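Side-chain contact in GCN5-related N-acetyltransferase (Arthrobacter sp., PDB 2R1I), which probably transfers an acetyl group from acetyl-coenzyme A to an amine of a substrate that has not been identified: residues V71-G76 with L119-G124. Sequence-based numbering, arbitrary orientation.
Sequences VVLLAG and LAASCG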
loop_
_atom_site.group_PDB
_atom_site.type_symbol
_atom_site.label_atom_id
_atom_site.label_comp_id
_atom_site.label_asym_id
_atom_site.label_seq_id
_atom_site.Cartn_x
_atom_site.Cartn_y
_atom_site.Cartn_z
ATOM N N VAL A 71 -4.227 -4.972 11.275
ATOM C CA VAL A 71 -4.086 -4.961 12.728
ATOM C C VAL A 71 -4.560 -3.589 13.207
ATOM O O VAL A 71 -4.296 -2.563 12.579
ATOM C CB VAL A 71 -2.596 -5.209 13.127
ATOM C CG1 VAL A 71 -2.408 -4.893 14.667
ATOM C CG2 VAL A 71 -2.102 -6.638 12.699
ATOM N N VAL A 72 -5.310 -3.573 14.308
ATOM C CA VAL A 72 -5.845 -2.325 14.882
ATOM C C VAL A 72 -5.291 -2.201 16.305
ATOM O O VAL A 72 -5.309 -3.160 17.085
ATOM C CB VAL A 72 -7.365 -2.249 14.873
ATOM C CG1 VAL A 72 -7.855 -1.011 15.684
ATOM C CG2 VAL A 72 -7.889 -2.292 13.407
ATOM N N LEU A 73 -4.724 -1.024 16.575
ATOM C CA LEU A 73 -4.220 -0.652 17.928
ATOM C C LEU A 73 -5.176 0.375 18.532
ATOM O O LEU A 73 -5.649 1.288 17.812
ATOM C CB LEU A 73 -2.769 -0.142 17.947
ATOM C CG LEU A 73 -1.694 -1.064 17.375
ATOM C CD1 LEU A 73 -0.327 -0.417 17.438
ATOM C CD2 LEU A 73 -1.713 -2.422 18.065
ATOM N N LEU A 74 -5.459 0.231 19.838
ATOM C CA LEU A 74 -6.368 1.088 20.574
ATOM C C LEU A 74 -5.614 1.801 21.702
ATOM O O LEU A 74 -4.797 1.181 22.378
ATOM C CB LEU A 74 -7.500 0.282 21.207
ATOM C CG LEU A 74 -8.424 -0.445 20.228
ATOM C CD1 LEU A 74 -9.348 -1.373 20.961
ATOM C CD2 LEU A 74 -9.204 0.569 19.430
ATOM N N ALA A 75 -5.892 3.094 21.848
ATOM C CA ALA A 75 -5.312 3.967 22.890
ATOM C C ALA A 75 -6.453 4.532 23.738
ATOM O O ALA A 75 -7.437 5.061 23.203
ATOM C CB ALA A 75 -4.559 5.089 22.255
ATOM N N GLY A 76 -6.301 4.413 25.049
ATOM C CA GLY A 76 -7.267 4.950 26.005
ATOM C C GLY A 76 -8.110 3.866 26.632
ATOM O O GLY A 76 -8.273 2.789 26.094
ATOM N N LEU A 119 1.510 5.888 16.982
ATOM C CA LEU A 119 2.522 5.766 15.920
ATOM C C LEU A 119 3.735 4.947 16.398
ATOM O O LEU A 119 4.232 4.065 15.714
ATOM C CB LEU A 119 2.927 7.135 15.348
ATOM C CG LEU A 119 4.039 7.075 14.283
ATOM C CD1 LEU A 119 3.556 6.171 13.106
ATOM C CD2 LEU A 119 4.448 8.459 13.806
ATOM N N ALA A 120 4.214 5.254 17.596
ATOM C CA ALA A 120 5.333 4.529 18.162
ATOM C C ALA A 120 5.022 3.046 18.358
ATOM O O ALA A 120 5.848 2.170 18.048
ATOM C CB ALA A 120 5.794 5.232 19.494
ATOM N N ALA A 121 3.827 2.736 18.853
ATOM C CA ALA A 121 3.425 1.347 19.022
ATOM C C ALA A 121 3.343 0.625 17.651
ATOM O O ALA A 121 3.720 -0.548 17.540
ATOM C CB ALA A 121 2.076 1.274 19.768
ATOM N N SER A 122 2.861 1.336 16.626
ATOM C CA SER A 122 2.778 0.796 15.233
ATOM C C SER A 122 4.164 0.450 14.701
ATOM O O SER A 122 4.377 -0.618 14.177
ATOM C CB SER A 122 2.105 1.800 14.295
ATOM O OG SER A 122 0.757 2.109 14.708
ATOM N N CYS A 123 5.152 1.322 14.911
ATOM C CA CYS A 123 6.490 1.006 14.442
ATOM C C CYS A 123 7.049 -0.257 15.115
ATOM O O CYS A 123 7.664 -1.094 14.463
ATOM C CB CYS A 123 7.421 2.187 14.649
ATOM S SG CYS A 123 7.042 3.596 13.650
ATOM N N GLY A 124 6.827 -0.391 16.422
ATOM C CA GLY A 124 7.236 -1.574 17.159
ATOM C C GLY A 124 6.604 -2.859 16.665
ATOM O O GLY A 124 7.254 -3.879 16.521
#
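A small, buried apolar contact packs helix 109-128 against one face of the central beta-sheet, with Leu73 of strand 70-75 reaching across to Ala121 and Ser122. One methyl does the touching: CD1 of Leu73 lies 3.8 Å from CB of Ala121 and 3.7 Å from the backbone N of Ser122, so that it sits against both the side chain and the main chain of a single helical turn. The extended Leu73 side chain carries it there, with CG anti to the carbonyl carbon (chi1 -57°) and CD1 anti to CA (chi2 179°). Ser122 adds its side chain to the same helix surface, its OG 3.9 Å from Leu73 CD1. In the GNAT fold, expected from the protein's family, a helix after the fourth strand leads on to the fifth; helix 109-128 makes this beta-alpha-beta crossover between parallel strands 97-104 and 133-139. The hydroxyl of Ser122 is hydrogen-bonded to the carbonyl O of Leu118, one turn earlier, which satisfies this buried polar group within its own helix, facing an apolar neighbour. Leu118 and Leu125 of the same helix also touch Leu73, while Ala121 meets Pro25 and Ser122 rests on Ala83 and Leu85 of the adjoining strand 81-88.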